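Local coordinates for LRR receptor-like serine/threonine-protein kinase RGI3 (Arabidopsis thaliana, PDB 5HZ0) that acts as a receptor of RGF peptide hormones, which maintain the root stem cell niche, its extracellular leucine-rich repeat domain recognising the peptide, at residues S320-L325 against Q344-C349; L328-A333 against L352-L357; L594-N599 against S617-N622. The protein carries 5 engineered substitutions. All coordinates share one frame; numbering follows the deposited sequence.

Contact 1 of 3, residues S320-L325 against Q344-C349; sequences SLMSNL and QSLSQC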
loop_
_atom_site.group_PDB
_atom_site.type_symbol
_atom_site.label_atom_id
_atom_site.label_comp_id
_atom_site.label_asym_id
_atom_site.label_seq_id
_atom_site.Cartn_x
_atom_site.Cartn_y
_atom_site.Cartn_z
ATOM N N SER A 320 -6.629 -25.424 -12.688
ATOM C CA SER A 320 -6.012 -25.246 -14.007
ATOM C C SER A 320 -6.901 -24.447 -14.960
ATOM O O SER A 320 -6.395 -23.705 -15.809
ATOM C CB SER A 320 -5.674 -26.594 -14.603
ATOM O OG SER A 320 -6.804 -27.434 -14.500
ATOM N N LEU A 321 -8.221 -24.533 -14.774
ATOM C CA LEU A 321 -9.175 -23.795 -15.619
ATOM C C LEU A 321 -9.002 -22.284 -15.513
ATOM O O LEU A 321 -9.700 -21.510 -16.158
ATOM C CB LEU A 321 -10.627 -24.204 -15.366
ATOM C CG LEU A 321 -10.989 -25.544 -16.010
ATOM C CD1 LEU A 321 -12.446 -25.927 -15.758
ATOM C CD2 LEU A 321 -10.674 -25.515 -17.487
ATOM N N MET A 322 -8.080 -21.883 -14.656
ATOM C CA MET A 322 -7.632 -20.508 -14.574
ATOM C C MET A 322 -7.196 -19.976 -15.942
ATOM O O MET A 322 -7.208 -18.762 -16.176
ATOM C CB MET A 322 -6.460 -20.433 -13.603
ATOM C CG MET A 322 -6.387 -19.141 -12.865
ATOM S SD MET A 322 -6.853 -19.225 -11.124
ATOM C CE MET A 322 -6.528 -17.508 -10.777
ATOM N N SER A 323 -6.806 -20.876 -16.844
ATOM C CA SER A 323 -6.479 -20.465 -18.216
ATOM C C SER A 323 -7.646 -19.742 -18.907
ATOM O O SER A 323 -7.440 -18.918 -19.796
ATOM C CB SER A 323 -6.039 -21.668 -19.045
ATOM O OG SER A 323 -6.725 -22.838 -18.630
ATOM N N ASN A 324 -8.869 -20.022 -18.474
ATOM C CA ASN A 324 -10.029 -19.345 -19.035
ATOM C C ASN A 324 -10.128 -17.860 -18.733
ATOM O O ASN A 324 -10.806 -17.132 -19.461
ATOM C CB ASN A 324 -11.326 -20.042 -18.641
ATOM C CG ASN A 324 -11.678 -21.159 -19.582
ATOM O OD1 ASN A 324 -11.986 -20.922 -20.750
ATOM N ND2 ASN A 324 -11.622 -22.388 -19.091
ATOM N N LEU A 325 -9.450 -17.379 -17.694
ATOM C CA LEU A 325 -9.557 -15.958 -17.441
ATOM C C LEU A 325 -8.435 -15.327 -18.228
ATOM O O LEU A 325 -7.291 -15.256 -17.769
ATOM C CB LEU A 325 -9.355 -15.691 -15.960
ATOM C CG LEU A 325 -10.146 -16.635 -15.061
ATOM C CD1 LEU A 325 -9.574 -16.652 -13.679
ATOM C CD2 LEU A 325 -11.594 -16.189 -15.047
ATOM N N GLN A 344 0.759 -24.858 -14.826
ATOM C CA GLN A 344 1.329 -24.226 -16.021
ATOM C C GLN A 344 0.306 -23.423 -16.837
ATOM O O GLN A 344 0.655 -22.410 -17.446
ATOM C CB GLN A 344 2.028 -25.263 -16.910
ATOM C CG GLN A 344 1.123 -26.374 -17.427
ATOM C CD GLN A 344 0.599 -26.108 -18.834
ATOM O OE1 GLN A 344 1.245 -25.425 -19.634
ATOM N NE2 GLN A 344 -0.580 -26.649 -19.140
ATOM N N SER A 345 -0.955 -23.856 -16.825
ATOM C CA SER A 345 -2.002 -23.205 -17.618
ATOM C C SER A 345 -2.261 -21.773 -17.187
ATOM O O SER A 345 -2.949 -21.015 -17.867
ATOM C CB SER A 345 -3.303 -23.993 -17.562
ATOM O OG SER A 345 -3.701 -24.261 -16.227
ATOM N N LEU A 346 -1.708 -21.399 -16.053
ATOM C CA LEU A 346 -1.798 -20.023 -15.600
ATOM C C LEU A 346 -1.068 -19.100 -16.584
ATOM O O LEU A 346 -1.404 -17.920 -16.713
ATOM C CB LEU A 346 -1.215 -19.908 -14.198
ATOM C CG LEU A 346 -1.496 -18.640 -13.408
ATOM C CD1 LEU A 346 -2.986 -18.408 -13.299
ATOM C CD2 LEU A 346 -0.853 -18.777 -12.029
ATOM N N SER A 347 -0.082 -19.651 -17.284
ATOM C CA SER A 347 0.612 -18.908 -18.334
ATOM C C SER A 347 -0.266 -18.606 -19.562
ATOM O O SER A 347 0.102 -17.766 -20.383
ATOM C CB SER A 347 1.857 -19.658 -18.794
ATOM O OG SER A 347 1.487 -20.852 -19.458
ATOM N N GLN A 348 -1.413 -19.277 -19.703
ATOM C CA GLN A 348 -2.334 -18.892 -20.774
ATOM C C GLN A 348 -3.039 -17.579 -20.484
ATOM O O GLN A 348 -3.737 -17.047 -21.338
ATOM C CB GLN A 348 -3.359 -19.978 -21.065
ATOM C CG GLN A 348 -2.769 -21.202 -21.703
ATOM C CD GLN A 348 -3.782 -22.297 -21.819
ATOM O OE1 GLN A 348 -4.900 -22.076 -22.301
ATOM N NE2 GLN A 348 -3.418 -23.490 -21.351
ATOM N N CYS A 349 -2.855 -17.045 -19.284
ATOM C CA CYS A 349 -3.357 -15.715 -19.027
ATOM C C CYS A 349 -2.180 -14.830 -19.428
ATOM O O CYS A 349 -1.272 -14.573 -18.620
ATOM C CB CYS A 349 -3.682 -15.522 -17.530
ATOM S SG CYS A 349 -4.748 -16.790 -16.730
#

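Contact 2 of 3, residues L328-A333 against L352-L357; sequences LTMFFA and LQAIDL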
loop_
_atom_site.group_PDB
_atom_site.type_symbol
_atom_site.label_atom_id
_atom_site.label_comp_id
_atom_site.label_asym_id
_atom_site.label_seq_id
_atom_site.Cartn_x
_atom_site.Cartn_y
_atom_site.Cartn_z
ATOM N N LEU A 328 -7.084 -11.635 -16.954
ATOM C CA LEU A 328 -6.496 -11.487 -15.617
ATOM C C LEU A 328 -5.138 -10.771 -15.647
ATOM O O LEU A 328 -4.167 -11.247 -16.258
ATOM C CB LEU A 328 -6.317 -12.873 -15.013
ATOM C CG LEU A 328 -6.114 -13.061 -13.513
ATOM C CD1 LEU A 328 -7.356 -12.619 -12.757
ATOM C CD2 LEU A 328 -5.780 -14.519 -13.203
ATOM N N THR A 329 -5.095 -9.607 -14.999
ATOM C CA THR A 329 -3.870 -8.837 -14.796
ATOM C C THR A 329 -3.142 -9.125 -13.494
ATOM O O THR A 329 -1.925 -9.035 -13.417
ATOM C CB THR A 329 -4.093 -7.324 -14.989
ATOM O OG1 THR A 329 -4.970 -6.814 -13.975
ATOM C CG2 THR A 329 -4.696 -7.079 -16.336
ATOM N N MET A 330 -3.919 -9.414 -12.462
ATOM C CA MET A 330 -3.400 -9.482 -11.104
ATOM C C MET A 330 -3.975 -10.683 -10.366
ATOM O O MET A 330 -5.201 -10.835 -10.273
ATOM C CB MET A 330 -3.746 -8.199 -10.353
ATOM C CG MET A 330 -3.039 -8.063 -9.021
ATOM S SD MET A 330 -3.370 -6.484 -8.230
ATOM C CE MET A 330 -2.837 -5.353 -9.518
ATOM N N PHE A 331 -3.095 -11.549 -9.867
ATOM C CA PHE A 331 -3.548 -12.699 -9.109
ATOM C C PHE A 331 -2.789 -12.745 -7.762
ATOM O O PHE A 331 -1.598 -13.119 -7.699
ATOM C CB PHE A 331 -3.320 -13.966 -9.956
ATOM C CG PHE A 331 -3.742 -15.251 -9.292
ATOM C CD1 PHE A 331 -4.822 -15.286 -8.422
ATOM C CD2 PHE A 331 -3.047 -16.432 -9.543
ATOM C CE1 PHE A 331 -5.202 -16.479 -7.794
ATOM C CE2 PHE A 331 -3.418 -17.617 -8.917
ATOM C CZ PHE A 331 -4.505 -17.638 -8.039
ATOM N N PHE A 332 -3.498 -12.389 -6.685
ATOM C CA PHE A 332 -2.934 -12.447 -5.335
ATOM C C PHE A 332 -3.689 -13.481 -4.511
ATOM O O PHE A 332 -4.846 -13.267 -4.129
ATOM C CB PHE A 332 -3.007 -11.081 -4.625
ATOM C CG PHE A 332 -2.071 -10.035 -5.188
ATOM C CD1 PHE A 332 -1.229 -10.323 -6.255
ATOM C CD2 PHE A 332 -2.033 -8.758 -4.639
ATOM C CE1 PHE A 332 -0.371 -9.339 -6.781
ATOM C CE2 PHE A 332 -1.184 -7.783 -5.147
ATOM C CZ PHE A 332 -0.343 -8.074 -6.219
ATOM N N ALA A 333 -3.044 -14.629 -4.317
ATOM C CA ALA A 333 -3.443 -15.667 -3.354
ATOM C C ALA A 333 -2.554 -15.838 -2.092
ATOM O O ALA A 333 -2.638 -16.876 -1.427
ATOM C CB ALA A 333 -3.666 -16.990 -4.054
ATOM N N LEU A 352 -1.053 -11.282 -17.496
ATOM C CA LEU A 352 -0.716 -11.204 -16.068
ATOM C C LEU A 352 0.416 -10.213 -15.780
ATOM O O LEU A 352 1.523 -10.353 -16.291
ATOM C CB LEU A 352 -0.308 -12.580 -15.543
ATOM C CG LEU A 352 -1.472 -13.454 -15.084
ATOM C CD1 LEU A 352 -0.991 -14.860 -14.776
ATOM C CD2 LEU A 352 -2.189 -12.819 -13.900
ATOM N N GLN A 353 0.118 -9.196 -14.976
ATOM C CA GLN A 353 1.135 -8.259 -14.519
ATOM C C GLN A 353 1.829 -8.672 -13.227
ATOM O O GLN A 353 3.042 -8.518 -13.076
ATOM C CB GLN A 353 0.574 -6.843 -14.463
ATOM C CG GLN A 353 0.147 -6.376 -15.847
ATOM C CD GLN A 353 -0.713 -5.132 -15.832
ATOM O OE1 GLN A 353 -0.880 -4.478 -14.800
ATOM N NE2 GLN A 353 -1.281 -4.806 -16.981
ATOM N N ALA A 354 1.036 -9.177 -12.289
ATOM C CA ALA A 354 1.521 -9.491 -10.953
ATOM C C ALA A 354 0.945 -10.798 -10.454
ATOM O O ALA A 354 -0.276 -10.976 -10.386
ATOM C CB ALA A 354 1.177 -8.362 -9.987
ATOM N N ILE A 355 1.828 -11.719 -10.108
ATOM C CA ILE A 355 1.412 -12.930 -9.425
ATOM C C ILE A 355 2.069 -12.958 -8.028
ATOM O O ILE A 355 3.293 -12.952 -7.933
ATOM C CB ILE A 355 1.848 -14.175 -10.213
ATOM C CG1 ILE A 355 1.250 -14.160 -11.616
ATOM C CG2 ILE A 355 1.459 -15.450 -9.475
ATOM C CD1 ILE A 355 1.899 -15.157 -12.552
ATOM N N ASP A 356 1.270 -12.938 -6.959
ATOM C CA ASP A 356 1.815 -13.214 -5.629
ATOM C C ASP A 356 1.106 -14.411 -4.999
ATOM O O ASP A 356 -0.051 -14.322 -4.563
ATOM C CB ASP A 356 1.703 -11.982 -4.716
ATOM C CG ASP A 356 2.520 -12.115 -3.406
ATOM O OD1 ASP A 356 2.905 -13.248 -3.023
ATOM O OD2 ASP A 356 2.777 -11.066 -2.761
ATOM N N LEU A 357 1.827 -15.530 -4.981
ATOM C CA LEU A 357 1.427 -16.782 -4.322
ATOM C C LEU A 357 2.145 -17.119 -2.987
ATOM O O LEU A 357 2.065 -18.257 -2.506
ATOM C CB LEU A 357 1.462 -17.941 -5.320
ATOM C CG LEU A 357 0.608 -17.671 -6.564
ATOM C CD1 LEU A 357 0.714 -18.793 -7.582
ATOM C CD2 LEU A 357 -0.851 -17.419 -6.183
#

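Contact 3 of 3, residues L594-N599 against S617-N622; sequences LNISYN and SDLASN. With NAG (2-acetamido-2-deoxy-beta-D-glucopyranose), chain E.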
loop_
_atom_site.group_PDB
_atom_site.type_symbol
_atom_site.label_atom_id
_atom_site.label_comp_id
_atom_site.label_asym_id
_atom_site.label_seq_id
_atom_site.Cartn_x
_atom_site.Cartn_y
_atom_site.Cartn_z
ATOM N N LEU A 594 29.575 -1.834 20.662
ATOM C CA LEU A 594 30.970 -2.168 20.407
ATOM C C LEU A 594 31.233 -3.567 20.921
ATOM O O LEU A 594 31.005 -3.825 22.090
ATOM C CB LEU A 594 31.897 -1.188 21.132
ATOM C CG LEU A 594 33.390 -1.512 21.000
ATOM C CD1 LEU A 594 33.780 -1.630 19.533
ATOM C CD2 LEU A 594 34.281 -0.478 21.713
ATOM N N ASN A 595 31.674 -4.478 20.057
ATOM C CA ASN A 595 32.062 -5.801 20.519
ATOM C C ASN A 595 33.536 -6.063 20.166
ATOM O O ASN A 595 33.882 -6.257 18.987
ATOM C CB ASN A 595 31.126 -6.854 19.923
ATOM C CG ASN A 595 31.259 -8.214 20.583
ATOM O OD1 ASN A 595 32.278 -8.496 21.213
ATOM N ND2 ASN A 595 30.238 -9.087 20.429
ATOM N N ILE A 596 34.389 -5.997 21.198
ATOM C CA ILE A 596 35.834 -6.276 21.121
ATOM C C ILE A 596 36.321 -7.615 21.713
ATOM O O ILE A 596 37.525 -7.852 21.810
ATOM C CB ILE A 596 36.703 -5.096 21.635
ATOM C CG1 ILE A 596 36.220 -4.592 23.011
ATOM C CG2 ILE A 596 36.699 -3.949 20.635
ATOM C CD1 ILE A 596 36.376 -5.558 24.140
ATOM N N SER A 597 35.391 -8.442 22.164
ATOM C CA SER A 597 35.703 -9.657 22.907
ATOM C C SER A 597 36.453 -10.713 22.105
ATOM O O SER A 597 36.485 -10.677 20.885
ATOM C CB SER A 597 34.423 -10.267 23.474
ATOM O OG SER A 597 33.686 -10.932 22.466
ATOM N N TYR A 598 37.075 -11.643 22.813
ATOM C CA TYR A 598 37.902 -12.688 22.209
ATOM C C TYR A 598 38.917 -12.147 21.211
ATOM O O TYR A 598 38.965 -12.559 20.066
ATOM C CB TYR A 598 37.054 -13.820 21.635
ATOM C CG TYR A 598 36.191 -14.473 22.685
ATOM C CD1 TYR A 598 36.661 -15.553 23.439
ATOM C CD2 TYR A 598 34.912 -13.984 22.957
ATOM C CE1 TYR A 598 35.864 -16.141 24.425
ATOM C CE2 TYR A 598 34.118 -14.558 23.926
ATOM C CZ TYR A 598 34.596 -15.638 24.653
ATOM O OH TYR A 598 33.794 -16.202 25.617
ATOM N N ASN A 599 39.709 -11.189 21.669
ATOM C CA ASN A 599 40.843 -10.703 20.916
ATOM C C ASN A 599 42.052 -10.695 21.833
ATOM O O ASN A 599 41.991 -11.177 22.963
ATOM C CB ASN A 599 40.581 -9.305 20.338
ATOM C CG ASN A 599 39.925 -9.346 18.954
ATOM O OD1 ASN A 599 40.556 -9.740 17.969
ATOM N ND2 ASN A 599 38.667 -8.906 18.874
ATOM N N SER A 617 32.982 -9.530 30.992
ATOM C CA SER A 617 33.400 -10.769 30.353
ATOM C C SER A 617 34.069 -10.483 29.003
ATOM O O SER A 617 34.967 -11.213 28.582
ATOM C CB SER A 617 32.205 -11.701 30.182
ATOM O OG SER A 617 31.063 -10.964 29.779
ATOM N N ASP A 618 33.630 -9.416 28.335
ATOM C CA ASP A 618 34.258 -8.953 27.096
ATOM C C ASP A 618 35.702 -8.532 27.304
ATOM O O ASP A 618 36.540 -8.752 26.425
ATOM C CB ASP A 618 33.491 -7.777 26.508
ATOM C CG ASP A 618 32.355 -8.215 25.628
ATOM O OD1 ASP A 618 31.874 -9.354 25.814
ATOM O OD2 ASP A 618 31.950 -7.428 24.743
ATOM N N LEU A 619 35.988 -7.910 28.454
ATOM C CA LEU A 619 37.354 -7.534 28.793
ATOM C C LEU A 619 38.115 -8.755 29.294
ATOM O O LEU A 619 39.341 -8.809 29.223
ATOM C CB LEU A 619 37.391 -6.445 29.870
ATOM C CG LEU A 619 36.480 -5.219 29.768
ATOM C CD1 LEU A 619 36.836 -4.237 30.871
ATOM C CD2 LEU A 619 36.571 -4.553 28.408
ATOM N N ALA A 620 37.387 -9.738 29.808
ATOM C CA ALA A 620 38.030 -10.911 30.388
ATOM C C ALA A 620 38.547 -11.883 29.315
ATOM O O ALA A 620 39.447 -12.689 29.581
ATOM C CB ALA A 620 37.081 -11.609 31.363
ATOM N N SER A 621 37.990 -11.785 28.104
ATOM C CA SER A 621 38.416 -12.628 26.984
ATOM C C SER A 621 39.585 -12.042 26.193
ATOM O O SER A 621 40.061 -12.650 25.238
ATOM C CB SER A 621 37.244 -12.935 26.036
ATOM O OG SER A 621 36.649 -11.743 25.557
ATOM N N ASN A 622 40.021 -10.849 26.577
ATOM C CA ASN A 622 41.177 -10.216 25.956
ATOM C C ASN A 622 42.501 -10.478 26.696
ATOM O O ASN A 622 42.591 -11.376 27.520
ATOM C CB ASN A 622 40.936 -8.720 25.734
ATOM C CG ASN A 622 40.086 -8.447 24.520
ATOM O OD1 ASN A 622 40.591 -8.406 23.392
ATOM N ND2 ASN A 622 38.787 -8.255 24.736
HETATM C C1 NAG E . 29.072 -8.634 19.704
HETATM C C2 NAG E . 28.368 -9.929 19.276
HETATM C C3 NAG E . 26.967 -9.697 18.697
HETATM C C4 NAG E . 26.151 -8.727 19.544
HETATM C C5 NAG E . 26.993 -7.490 19.860
HETATM C C6 NAG E . 26.294 -6.525 20.804
HETATM C C7 NAG E . 29.327 -11.962 18.343
HETATM C C8 NAG E . 30.285 -12.554 17.349
HETATM N N2 NAG E . 29.194 -10.640 18.316
HETATM O O3 NAG E . 26.280 -10.918 18.709
HETATM O O4 NAG E . 24.920 -8.437 18.901
HETATM O O5 NAG E . 28.192 -7.884 20.503
HETATM O O6 NAG E . 26.156 -7.135 22.074
HETATM O O7 NAG E . 28.686 -12.671 19.118
#

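Contact 1 of 3, residues S320-L325 against Q344-C349
The carbonyl oxygen of Ser320 is gripped by three donors, one of which, the hydroxyl of Ser345, reaches it from the neighbouring turn with Ser345 OG 2.8 Å from Ser320 O. The two turns are 3-10 segments of successive leucine-rich repeats, stacked side by side in the solenoid. Ser345 OG comes in well to the side of the carbonyl, at a C=O...O angle of 112° and tilted 15° from its plane. The other two donors belong to one residue, Ser323: its backbone N closes the 3-10 turn, and its OG lies 3.0 Å from Ser320 O. This bonding ties the first turn to itself and to the next repeat through one oxygen.

Ser323 also brings its CB against the second turn, 3.4 Å from Ser345 O, while the end of the Gln348 side chain, extended beyond CG, lies beside that same CB. Toward the interior the contact turns apolar. Met322 and Leu346 run side by side in the same direction, CG of Met322 meeting CD1 of Leu346, and both reach Phe331 on strand 330-332. The sulphur of Cys349 comes near two carbonyl oxygens of 320-325, with SG 3.2 Å from Met322 O and 3.1 Å from Leu325 O.

Contact 2 of 3, residues L328-A333 against L352-L357
Thr329 O takes two backbone bonds from the neighbouring repeat, from Gln353 N at 2.6 Å and from Ala354 N at 3.2 Å. The Ala354 donor lies nearly along the C=O axis, whereas Gln353 N is tilted from the carbonyl plane, at a C=O...N angle well short of straight. The ladder continues with Phe331 N to Ala354 O, 2.9 Å and almost straight, then Asp356 N to Phe331 O, and closes with a weak bond from Ala333 N to Asp356 O. Between these rungs CA-H...O contacts fill in, such as Met330 CA to Ala354 O.

The register pairs Met330 with Ala354, Phe331 with Ile355 and Phe332 with Asp356, the two strands running parallel with 8° between their directions. This is the parallel ladder of a leucine-rich repeat solenoid, and Met330 to Ala333, with Asp356 and Leu357, belong to the motifs that recognise the small peptide.

Apolar contacts divide between the two faces. Phe331 and Leu357 meet on the interior one: CD2 of Leu357 sits 4.2 Å from the centroid of the Phe331 ring, an off-centre CH-pi contact, and 3.6 Å from CB of Ala333. Further back Leu352 CD2 packs on CG of Leu328. On the peptide-facing side Phe332 has CG anti to the carbonyl carbon (chi1 -70°), and its ring comes near strand 354-356. Ala354 CB meets the ring's edge at CE1, 3.7 Å away, and Met330 CG lies over one ring face toward the rim.

Polar and peptide contacts share this side. Asp356 lays its CB against CD1 of Phe332, its carboxylate plane 76° from the ring; OD2 accepts from the backbone of the bound peptide and OD1 bonds Ser358 OG.

Contact 3 of 3, residues L594-N599 against S617-N622
This contact joins the last strand of the leucine-rich repeat ladder, 593-595, and its following turn to the short helix 616-620 near the C-terminal end of the ectodomain, next to an N-linked glycan. Tyr598 N gives a nearly straight bond to the hydroxyl of Ser621 (2.8 Å to OG, 174°). That OG lies between its own backbone N and carbonyl carbon (chi1 56°), and it donates in turn to Asp618 O from above that carbonyl's plane. Ser621 CB sits over the centre of one face of the Tyr598 ring, 3.7 Å from its centroid, a CH-pi contact; His575 also stacks with this ring.

Asn622 reaches back across the turn. Its ND2 donates to Ile596 O at 3.2 Å, the donor standing above the carbonyl plane, and to Asp618 O at 2.9 Å within that carbonyl's plane. CD1 of Ile596 touches the same amide nitrogen. An alanine at Asn622 would probably leave Ile596 O without its bond from this helix end, take one of two side-chain donors from Asp618 O, and deprive CD1 of Ile596 of the amide nitrogen it packs on.

Asp618 packs its carboxylate on Ser597 CB, with OD1 3.6 Å from it. On the glycan side, Asn595 ND2 is bonded covalently to C1 of the sugar, and the sugar also bonds Asp572. The amide's remaining oxygen, OD1, accepts from Ser597 N and, at 3.1 Å, from Ser597 OG, both in its plane; the bond from the backbone N two residues on is what defines an Asx turn.

Contacts 1 and 2 join successive pairs of neighbouring repeats and share the middle one, which holds 328-333 and 344-349. Their centres are about 12 Å apart, and they touch where Met322 CE and Leu346 CD2 pack on the Phe331 ring. Both are buried, but contact 2 is a backbone ladder with one face turned to the bound peptide, whereas contact 1 rests on a serine hydroxyl bonded to a turn carbonyl and on Met322-Leu346 packing. Contact 3, its centre about 51 Å from that of contact 2, is partly buried and closes the far end of the same ladder. There a helix replaces a further strand, so side-chain amide and hydroxyl bonds take over from paired backbones.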